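Local coordinates for putative baseplate protein (Unidentified phage, PDB 2FSD) that probably recognises receptors on the Lactococcus lactis cell surface, as the head domain of a phage receptor-binding protein, at residues A[43-48]-A[78-83]; A[98-101]-A[106-109]. All blocks are in the same frame, centred on the assembly; numbering follows the deposited sequence.

Contact 1. Residues A[43-48]-A[78-83]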
loop_
_atom_site.group_PDB
_atom_site.type_symbol
_atom_site.label_atom_id
_atom_site.label_comp_id
_atom_site.label_asym_id
_atom_site.label_seq_id
_atom_site.Cartn_x
_atom_site.Cartn_y
_atom_site.Cartn_z
ATOM N N SER A 43 6.076 15.578 14.906
ATOM C CA SER A 43 7.190 15.510 15.844
ATOM C C SER A 43 7.837 14.112 15.881
ATOM O O SER A 43 7.184 13.087 15.654
ATOM C CB SER A 43 6.762 15.947 17.249
ATOM O OG SER A 43 5.434 15.581 17.546
ATOM N N GLY A 44 9.142 14.093 16.130
ATOM C CA GLY A 44 9.892 12.850 16.224
ATOM C C GLY A 44 10.299 12.283 14.879
ATOM O O GLY A 44 11.111 11.352 14.806
ATOM N N VAL A 45 9.743 12.843 13.809
ATOM C CA VAL A 45 9.999 12.340 12.468
ATOM C C VAL A 45 11.281 12.983 11.998
ATOM O O VAL A 45 11.490 14.183 12.210
ATOM C CB VAL A 45 8.832 12.679 11.516
ATOM C CG1 VAL A 45 9.173 12.299 10.062
ATOM C CG2 VAL A 45 7.572 11.973 11.990
ATOM N N GLY A 46 12.141 12.190 11.371
ATOM C CA GLY A 46 13.418 12.691 10.870
ATOM C C GLY A 46 13.282 13.679 9.722
ATOM O O GLY A 46 12.214 13.812 9.121
ATOM N N SER A 47 14.387 14.355 9.415
ATOM C CA SER A 47 14.441 15.396 8.385
ATOM C C SER A 47 14.910 14.882 7.010
ATOM O O SER A 47 14.708 15.547 5.984
ATOM C CB SER A 47 15.373 16.505 8.854
ATOM O OG SER A 47 16.628 15.948 9.203
ATOM N N THR A 48 15.546 13.714 6.983
ATOM C CA THR A 48 16.089 13.162 5.737
ATOM C C THR A 48 14.984 12.431 4.962
ATOM O O THR A 48 13.889 12.197 5.487
ATOM C CB THR A 48 17.283 12.202 5.991
ATOM O OG1 THR A 48 16.851 11.036 6.715
ATOM C CG2 THR A 48 18.389 12.914 6.775
ATOM N N VAL A 78 2.103 5.669 14.573
ATOM C CA VAL A 78 2.957 6.823 14.750
ATOM C C VAL A 78 2.665 7.829 13.623
ATOM O O VAL A 78 2.717 7.459 12.439
ATOM C CB VAL A 78 4.424 6.377 14.730
ATOM C CG1 VAL A 78 5.332 7.521 14.470
ATOM C CG2 VAL A 78 4.784 5.697 16.069
ATOM N N PRO A 79 2.344 9.096 13.983
ATOM C CA PRO A 79 2.200 10.155 12.967
ATOM C C PRO A 79 3.477 10.437 12.199
ATOM O O PRO A 79 4.580 10.374 12.764
ATOM C CB PRO A 79 1.780 11.386 13.780
ATOM C CG PRO A 79 1.281 10.860 15.074
ATOM C CD PRO A 79 2.056 9.608 15.338
ATOM N N VAL A 80 3.331 10.719 10.905
ATOM C CA VAL A 80 4.485 10.960 10.028
ATOM C C VAL A 80 4.427 12.367 9.435
ATOM O O VAL A 80 5.350 13.162 9.634
ATOM C CB VAL A 80 4.572 9.904 8.895
ATOM C CG1 VAL A 80 5.881 10.065 8.093
ATOM C CG2 VAL A 80 4.468 8.498 9.479
ATOM N N GLY A 81 3.354 12.676 8.713
ATOM C CA GLY A 81 3.209 13.999 8.110
ATOM C C GLY A 81 1.781 14.488 8.024
ATOM O O GLY A 81 0.847 13.743 8.306
ATOM N N THR A 82 1.620 15.761 7.670
ATOM C CA THR A 82 0.303 16.346 7.443
ATOM C C THR A 82 0.285 17.100 6.099
ATOM O O THR A 82 1.319 17.603 5.627
ATOM C CB THR A 82 -0.132 17.326 8.593
ATOM O OG1 THR A 82 0.871 18.326 8.794
ATOM C CG2 THR A 82 -0.377 16.588 9.902
ATOM N N PHE A 83 -0.890 17.187 5.487
ATOM C CA PHE A 83 -1.006 17.916 4.214
ATOM C C PHE A 83 -1.101 19.428 4.462
ATOM O O PHE A 83 -1.833 19.870 5.363
ATOM C CB PHE A 83 -2.213 17.435 3.421
ATOM C CG PHE A 83 -2.146 15.981 3.051
ATOM C CD1 PHE A 83 -1.314 15.555 2.015
ATOM C CD2 PHE A 83 -2.905 15.027 3.746
ATOM C CE1 PHE A 83 -1.229 14.211 1.675
ATOM C CE2 PHE A 83 -2.832 13.676 3.397
ATOM C CZ PHE A 83 -1.996 13.270 2.366
HETATM O O HOH W 1 5.506 10.888 15.335
#
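Val45 and Val80 bring the two backbones closest, their CA atoms 6.2 Å apart; no direct hydrogen bond crosses from the loop 43-48 to 78-83, so the pairing is one of packing and not of strands. Val45 is directed toward the strand from its CA, and CG2 makes the nearest approach. This methyl, which lies anti to the carbonyl carbon and beside the backbone N, rests against two successive carbonyl oxygens, at 3.5 Å from Pro79 O and 3.4 Å from Val80 O. CG1, anti to the backbone N (chi1 173°), lies 4.4 Å from Val80 CG1, a loose apolar touch, since Val80 CB leaves its backbone away from the loop. Strand 77-82 carries a classic beta bulge here, Val80 and Gly81 both facing Ile118 of strand 117-121; Val80 is also bonded through its backbone to Ala42, the residue before Ser43. The polar link is indirect: one water donates to Ser43 O at 2.8 Å and to Pro79 O, also at 2.8 Å, bridging two carbonyls that could not bond each other. Val45 further touches Ile67 of strand 59-68, and Gly46 makes a backbone hydrogen bond with Pro68.

Contact 2. Residues A[98-101]-A[106-109]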
loop_
_atom_site.group_PDB
_atom_site.type_symbol
_atom_site.label_atom_id
_atom_site.label_comp_id
_atom_site.label_asym_id
_atom_site.label_seq_id
_atom_site.Cartn_x
_atom_site.Cartn_y
_atom_site.Cartn_z
ATOM N N GLY A 98 3.590 -0.282 2.927
ATOM C CA GLY A 98 4.863 0.333 2.595
ATOM C C GLY A 98 5.939 -0.604 3.105
ATOM O O GLY A 98 5.679 -1.786 3.367
ATOM N N THR A 99 7.144 -0.082 3.264
ATOM C CA THR A 99 8.222 -0.852 3.873
ATOM C C THR A 99 8.821 -0.120 5.077
ATOM O O THR A 99 8.793 1.107 5.137
ATOM C CB THR A 99 9.318 -1.173 2.846
ATOM O OG1 THR A 99 9.727 0.028 2.179
ATOM C CG2 THR A 99 8.797 -2.186 1.833
ATOM N N PHE A 100 9.280 -0.897 6.063
ATOM C CA PHE A 100 10.254 -0.416 7.050
ATOM C C PHE A 100 11.620 -0.859 6.552
ATOM O O PHE A 100 11.742 -1.862 5.838
ATOM C CB PHE A 100 10.037 -1.024 8.444
ATOM C CG PHE A 100 8.791 -0.561 9.154
ATOM C CD1 PHE A 100 8.694 0.733 9.655
ATOM C CD2 PHE A 100 7.738 -1.441 9.374
ATOM C CE1 PHE A 100 7.551 1.148 10.332
ATOM C CE2 PHE A 100 6.590 -1.031 10.058
ATOM C CZ PHE A 100 6.500 0.260 10.537
ATOM N N TYR A 101 12.648 -0.123 6.951
ATOM C CA TYR A 101 14.006 -0.435 6.561
ATOM C C TYR A 101 15.048 0.003 7.589
ATOM O O TYR A 101 15.068 1.149 8.006
ATOM C CB TYR A 101 14.348 0.232 5.224
ATOM C CG TYR A 101 15.802 0.033 4.894
ATOM C CD1 TYR A 101 16.240 -1.171 4.364
ATOM C CD2 TYR A 101 16.751 1.017 5.186
ATOM C CE1 TYR A 101 17.557 -1.380 4.088
ATOM C CE2 TYR A 101 18.096 0.808 4.919
ATOM C CZ TYR A 101 18.483 -0.393 4.362
ATOM O OH TYR A 101 19.807 -0.638 4.075
ATOM N N LEU A 106 14.352 -5.265 5.043
ATOM C CA LEU A 106 13.029 -4.670 4.817
ATOM C C LEU A 106 11.932 -5.489 5.491
ATOM O O LEU A 106 11.961 -6.712 5.480
ATOM C CB LEU A 106 12.719 -4.570 3.318
ATOM C CG LEU A 106 13.566 -3.597 2.496
ATOM C CD1 LEU A 106 13.670 -4.059 1.044
ATOM C CD2 LEU A 106 13.007 -2.189 2.569
ATOM N N SER A 107 10.960 -4.796 6.067
ATOM C CA SER A 107 9.793 -5.436 6.664
ATOM C C SER A 107 8.506 -4.731 6.219
ATOM O O SER A 107 8.544 -3.590 5.769
ATOM C CB SER A 107 9.927 -5.436 8.194
ATOM O OG SER A 107 10.807 -4.401 8.607
ATOM N N LEU A 108 7.381 -5.432 6.352
ATOM C CA LEU A 108 6.061 -4.875 6.057
ATOM C C LEU A 108 5.667 -3.759 7.037
ATOM O O LEU A 108 5.546 -3.993 8.245
ATOM C CB LEU A 108 4.981 -5.976 6.080
ATOM C CG LEU A 108 3.565 -5.540 5.646
ATOM C CD1 LEU A 108 3.525 -5.232 4.163
ATOM C CD2 LEU A 108 2.495 -6.581 5.977
ATOM N N SER A 109 5.472 -2.553 6.502
ATOM C CA SER A 109 4.804 -1.475 7.239
ATOM C C SER A 109 3.388 -1.297 6.721
ATOM O O SER A 109 3.061 -1.716 5.610
ATOM C CB SER A 109 5.588 -0.153 7.147
ATOM O OG SER A 109 5.427 0.501 5.900
#
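The Phe100 ring takes Ser109 CB over one face and Leu108 O at an edge, near the ring plane. The first is a CH-pi contact: CB stands 3.4 Å from the ring centroid, 21° off the normal, and is displaced toward the rim, where CE2 and CD2 are its nearest atoms. At the edge, CD2 comes within 3.5 Å of Leu108 O. The two segments belong to a beta hairpin, strands 94-102 and 105-114, in an antiparallel barrel; the short axes run at 137°, a marked departure from strict antiparallelism. Phe100 and Ser107 form a hydrogen-bonded pair whose side chains share a face with Ser109. With CG beside its backbone N (chi1 -69°), the Phe100 ring is carried over Ser109, two residues beyond its pair, while Phe100 CB stays near Ser107 OG. Val120 and Met128 also pack on this ring.

On the other face Leu106 reaches across to Tyr101 at an oblique angle, Leu106 CD2 meeting Tyr101 CD1 at 3.8 Å; the same methyl touches Thr99 CB. Leu106 also packs on Leu106 of the second subunit.

Thr99 and Tyr101 make backbone hydrogen bonds to Ser134 and Thr132 of strand 132-140, the next strand of the barrel. Within the hairpin four backbone bonds join the segments. In the Phe100-Ser107 pair, Phe100 N reaches Ser107 O at 2.8 Å. The Gly98-Ser109 pair is longer, with Ser109 N 3.2 Å from Gly98 O.

In the fold
Both contacts reach the same closed antiparallel barrel, but from different parts of it, with centres 16 Å apart and nearest atoms about 8 Å apart. Contact 1 lays a loop against the bulged strand 77-82 and buries 118 Å²; contact 2 is a neighbouring-strand pairing and buries 439 Å². Each is mixed in burial: in contact 1 buried Val80 meets partly exposed Val45, whereas in contact 2 buried Gly98, Phe100 and Ser109 contrast with exposed Tyr101 and Leu106. Chemistry follows place: paired strands bond directly, whereas a loop leaning on a strand is joined through apolar contact and solvent. Strand 117-121 connects them, bonding to 78-83 through Ile118 and Val120 and packing Val120 on Phe100 and Ser109.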